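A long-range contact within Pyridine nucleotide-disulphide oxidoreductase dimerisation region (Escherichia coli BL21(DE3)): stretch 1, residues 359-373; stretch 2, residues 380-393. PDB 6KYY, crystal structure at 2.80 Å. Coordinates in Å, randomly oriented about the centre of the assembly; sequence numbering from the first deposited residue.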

# COMPACT_ATOMS: atom_id res chain seq x y z
N GLY B 359 1.43 -0.70 33.13
CA GLY B 359 2.28 -1.45 34.04
C GLY B 359 2.84 -2.73 33.47
O GLY B 359 3.58 -3.43 34.18
N ALA B 360 2.52 -3.07 32.23
CA ALA B 360 3.05 -4.27 31.61
C ALA B 360 4.54 -4.10 31.33
O ALA B 360 5.10 -3.00 31.37
CB ALA B 360 2.30 -4.58 30.32
N ASP B 361 5.20 -5.22 31.05
CA ASP B 361 6.61 -5.23 30.68
C ASP B 361 6.69 -5.05 29.17
O ASP B 361 6.58 -6.01 28.41
CB ASP B 361 7.28 -6.53 31.13
CG ASP B 361 8.79 -6.45 31.08
OD1 ASP B 361 9.43 -7.48 30.79
OD2 ASP B 361 9.34 -5.35 31.33
N ILE B 362 6.88 -3.80 28.74
CA ILE B 362 6.80 -3.46 27.33
C ILE B 362 8.17 -3.09 26.79
O ILE B 362 9.10 -2.74 27.53
CB ILE B 362 5.80 -2.31 27.07
CG1 ILE B 362 6.25 -1.04 27.79
CG2 ILE B 362 4.40 -2.72 27.52
CD1 ILE B 362 5.44 0.18 27.42
N GLN B 363 8.30 -3.18 25.47
CA GLN B 363 9.49 -2.76 24.74
C GLN B 363 9.03 -1.96 23.53
O GLN B 363 8.24 -2.46 22.72
CB GLN B 363 10.32 -3.98 24.31
CG GLN B 363 11.69 -3.64 23.76
CD GLN B 363 12.54 -4.87 23.52
OE1 GLN B 363 13.64 -4.78 22.98
NE2 GLN B 363 12.03 -6.03 23.93
N VAL B 364 9.52 -0.73 23.42
CA VAL B 364 9.10 0.18 22.36
C VAL B 364 10.25 0.32 21.37
O VAL B 364 11.31 0.85 21.71
CB VAL B 364 8.68 1.55 22.92
CG1 VAL B 364 8.20 2.46 21.80
CG2 VAL B 364 7.60 1.38 23.98
N VAL B 365 10.04 -0.17 20.15
CA VAL B 365 11.04 -0.09 19.09
C VAL B 365 10.69 1.06 18.17
O VAL B 365 9.51 1.35 17.92
CB VAL B 365 11.13 -1.42 18.31
CG1 VAL B 365 11.69 -2.51 19.21
CG2 VAL B 365 9.76 -1.82 17.77
N THR B 366 11.72 1.74 17.66
CA THR B 366 11.56 2.93 16.83
C THR B 366 12.44 2.80 15.60
O THR B 366 13.63 2.47 15.72
CB THR B 366 11.92 4.20 17.61
OG1 THR B 366 11.49 4.07 18.97
CG2 THR B 366 11.26 5.42 16.99
N LEU B 367 11.87 3.05 14.43
CA LEU B 367 12.61 3.02 13.18
C LEU B 367 12.30 4.27 12.37
O LEU B 367 11.15 4.44 11.93
CB LEU B 367 12.28 1.77 12.37
CG LEU B 367 13.01 1.69 11.02
CD1 LEU B 367 14.52 1.73 11.24
CD2 LEU B 367 12.61 0.45 10.24
N PRO B 368 13.28 5.15 12.15
CA PRO B 368 13.04 6.30 11.27
C PRO B 368 12.76 5.85 9.85
O PRO B 368 13.31 4.86 9.36
CB PRO B 368 14.35 7.10 11.36
CG PRO B 368 15.37 6.10 11.80
CD PRO B 368 14.65 5.12 12.68
N VAL B 369 11.87 6.59 9.18
CA VAL B 369 11.50 6.24 7.81
C VAL B 369 12.67 6.46 6.86
O VAL B 369 12.79 5.78 5.83
CB VAL B 369 10.24 7.03 7.40
CG1 VAL B 369 10.12 7.14 5.89
CG2 VAL B 369 9.00 6.36 7.98
N ALA B 370 13.58 7.38 7.20
CA ALA B 370 14.79 7.58 6.41
C ALA B 370 15.60 6.30 6.23
O ALA B 370 16.46 6.25 5.36
CB ALA B 370 15.66 8.66 7.06
N ALA B 371 15.33 5.28 7.04
CA ALA B 371 15.99 3.99 6.93
C ALA B 371 15.23 2.99 6.06
O ALA B 371 15.67 1.85 5.93
CB ALA B 371 16.22 3.39 8.32
N ILE B 372 14.11 3.40 5.47
CA ILE B 372 13.31 2.53 4.61
C ILE B 372 13.64 2.86 3.16
O ILE B 372 13.22 3.92 2.67
CB ILE B 372 11.81 2.69 4.89
CG1 ILE B 372 11.52 2.54 6.39
CG2 ILE B 372 11.01 1.67 4.09
CD1 ILE B 372 10.05 2.61 6.74
N PRO B 373 14.38 2.01 2.45
CA PRO B 373 14.81 2.37 1.08
C PRO B 373 13.66 2.63 0.13
O PRO B 373 13.83 3.42 -0.82
CB PRO B 373 15.63 1.15 0.65
CG PRO B 373 16.10 0.53 1.93
CD PRO B 373 14.96 0.73 2.89
N ASP B 380 9.95 10.55 -0.48
CA ASP B 380 9.24 11.01 0.72
C ASP B 380 9.74 10.18 1.90
O ASP B 380 9.10 9.24 2.38
CB ASP B 380 7.72 10.92 0.58
CG ASP B 380 6.99 11.85 1.55
OD1 ASP B 380 5.76 12.04 1.42
OD2 ASP B 380 7.67 12.39 2.45
N THR B 381 10.93 10.53 2.38
CA THR B 381 11.54 9.86 3.52
C THR B 381 11.15 10.50 4.85
O THR B 381 11.92 10.45 5.81
CB THR B 381 13.07 9.85 3.37
OG1 THR B 381 13.62 11.05 3.93
CG2 THR B 381 13.46 9.74 1.90
N ARG B 382 9.97 11.12 4.92
CA ARG B 382 9.48 11.71 6.16
C ARG B 382 8.69 10.68 6.97
O ARG B 382 8.16 9.70 6.43
CB ARG B 382 8.61 12.93 5.87
CG ARG B 382 9.37 14.22 5.66
CD ARG B 382 8.45 15.31 5.17
NE ARG B 382 7.49 14.80 4.19
CZ ARG B 382 6.70 15.57 3.44
NH1 ARG B 382 6.76 16.89 3.56
NH2 ARG B 382 5.86 15.02 2.58
N GLY B 383 8.61 10.92 8.27
CA GLY B 383 7.83 10.09 9.16
C GLY B 383 8.71 9.19 10.01
O GLY B 383 9.93 9.33 10.06
N VAL B 384 8.05 8.25 10.69
CA VAL B 384 8.72 7.35 11.62
C VAL B 384 7.83 6.13 11.82
O VAL B 384 6.62 6.18 11.60
CB VAL B 384 9.02 8.07 12.97
CG1 VAL B 384 7.74 8.24 13.78
CG2 VAL B 384 10.07 7.31 13.76
N LEU B 385 8.44 5.02 12.22
CA LEU B 385 7.73 3.81 12.60
C LEU B 385 8.01 3.51 14.06
O LEU B 385 9.13 3.68 14.54
CB LEU B 385 8.16 2.62 11.74
CG LEU B 385 8.00 2.73 10.22
CD1 LEU B 385 8.11 1.36 9.58
CD2 LEU B 385 6.68 3.38 9.88
N LYS B 386 6.97 3.07 14.77
CA LYS B 386 7.15 2.64 16.15
C LYS B 386 6.02 1.70 16.52
O LYS B 386 4.88 1.89 16.09
CB LYS B 386 7.19 3.84 17.12
CG LYS B 386 5.86 4.54 17.30
CD LYS B 386 5.91 5.55 18.42
CE LYS B 386 6.02 4.88 19.77
NZ LYS B 386 6.03 5.88 20.87
N ALA B 387 6.35 0.67 17.30
CA ALA B 387 5.37 -0.27 17.81
C ALA B 387 5.77 -0.67 19.22
O ALA B 387 6.87 -0.38 19.68
CB ALA B 387 5.24 -1.50 16.90
N ILE B 388 4.85 -1.34 19.91
CA ILE B 388 5.01 -1.69 21.31
C ILE B 388 4.88 -3.20 21.44
O ILE B 388 3.86 -3.77 21.04
CB ILE B 388 4.00 -0.96 22.20
CG1 ILE B 388 4.07 0.55 21.94
CG2 ILE B 388 4.27 -1.25 23.67
CD1 ILE B 388 2.74 1.24 22.06
N VAL B 389 5.90 -3.83 22.01
CA VAL B 389 5.93 -5.27 22.21
C VAL B 389 5.75 -5.55 23.70
O VAL B 389 6.38 -4.89 24.54
CB VAL B 389 7.24 -5.88 21.69
CG1 VAL B 389 7.27 -7.39 21.95
CG2 VAL B 389 7.42 -5.58 20.21
N ASP B 390 4.89 -6.51 24.03
CA ASP B 390 4.72 -6.96 25.40
C ASP B 390 5.65 -8.15 25.64
O ASP B 390 5.58 -9.15 24.92
CB ASP B 390 3.26 -7.34 25.66
CG ASP B 390 3.06 -8.06 26.98
OD1 ASP B 390 2.11 -8.86 27.08
OD2 ASP B 390 3.85 -7.83 27.92
N ASN B 391 6.50 -8.04 26.66
CA ASN B 391 7.59 -9.00 26.83
C ASN B 391 7.12 -10.33 27.42
O ASN B 391 7.72 -11.37 27.12
CB ASN B 391 8.68 -8.40 27.72
CG ASN B 391 9.65 -7.54 26.94
OD1 ASN B 391 9.93 -7.80 25.77
ND2 ASN B 391 10.19 -6.51 27.59
N LYS B 392 6.07 -10.32 28.25
CA LYS B 392 5.62 -11.57 28.85
C LYS B 392 4.97 -12.49 27.82
O LYS B 392 5.11 -13.71 27.91
CB LYS B 392 4.64 -11.27 29.99
CG LYS B 392 3.78 -12.46 30.41
CD LYS B 392 3.16 -12.24 31.78
CE LYS B 392 4.11 -12.64 32.90
NZ LYS B 392 3.52 -12.40 34.25
N THR B 393 4.28 -11.92 26.82
CA THR B 393 3.54 -12.71 25.85
C THR B 393 4.12 -12.69 24.45
O THR B 393 3.67 -13.47 23.60
CB THR B 393 2.08 -12.23 25.79
OG1 THR B 393 2.04 -10.92 25.19
CG2 THR B 393 1.47 -12.16 27.18

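What holds the two strands side by side? Strand 362-368 and strand 384-390 run antiparallel, with 155° between their directions and their axes 4.6 Å apart at closest, and their backbones are laced by paired hydrogen bonds. At Gln363 and Val389 both bonds are short: Gln363 N to Val389 O is 2.7 Å and Val389 N to Gln363 O is 2.8 Å. Leu367 and Leu385 match them, with Leu367 N to Leu385 O and Leu385 N to Leu367 O both at 2.8 Å. Between these two tight pairs the ladder loosens, since Val365 N lies 3.2 Å from Ala387 O and Ala387 N lies 3.3 Å from Val365 O. The alternate residues, such as Val364 and Ile388, form non-hydrogen-bonded pairs, and there CA-H groups approach carbonyls instead: Ile362 CA sits 3.2 Å from Val389 O, and Lys386 CA 3.2 Å from Val365 O.

How does the ladder finish at its two ends? Beyond Ile362 it gains one more good bond, from Asn391 N to Asp361 O, at 2.7 Å and nearly straight. The Asn391 side chain then adds two weak bonds, as its ND2 donates to Asp361 OD1 at 3.4 Å while its OD1 accepts from Gln363 NE2 at 3.3 Å. One amide thus spans two residues of the neighbouring stretch, using both its donor and its acceptor. At the other end the pairing fades into a weak bond of 3.5 Å from Val369 N to Gly383 O, where stretch 1 turns into a short 3-10 segment.

Which apolar side chains pack across the contact? Because side chains alternate along a strand, Ile362, Val364 and Ile388 share one face of the sheet. Ile388 reaches both partners, its CG2 lying 3.9 Å from Ile362 CB and its CG1 4.2 Å from Val364 CG2. Lys386 contributes its aliphatic portion to the same face, with CE 3.8 Å from Val364 CG1, while its NZ is hydrogen-bonded elsewhere in the structure. On the opposite face, Leu385 lies beside Leu367, CB to CB at 4.3 Å, and its branched end meets residues beyond the strand: Leu385 CD1 is 3.7 Å from Ile372 CD1, and Leu385 CD2 is 4.2 Å from Val369 CG2.

Why does Val369 fit so closely against the second stretch? Its side chain points toward that stretch and rests on backbone, with CG1 3.3 Å from Arg382 O and CG2 3.4 Å from Val384 N. It has the largest covered area of any residue here, 87 Å². The backbone angles of Gly383, with positive phi, would jam a CB against the preceding carbonyl O and so call for glycine; such a CB would also stand 3.6 Å from Val369 CG2, a close contact. Next to it, Arg382 points away from stretch 1 and instead forms a salt bridge within its own stretch, with NE 3.0 Å from Asp380 OD2.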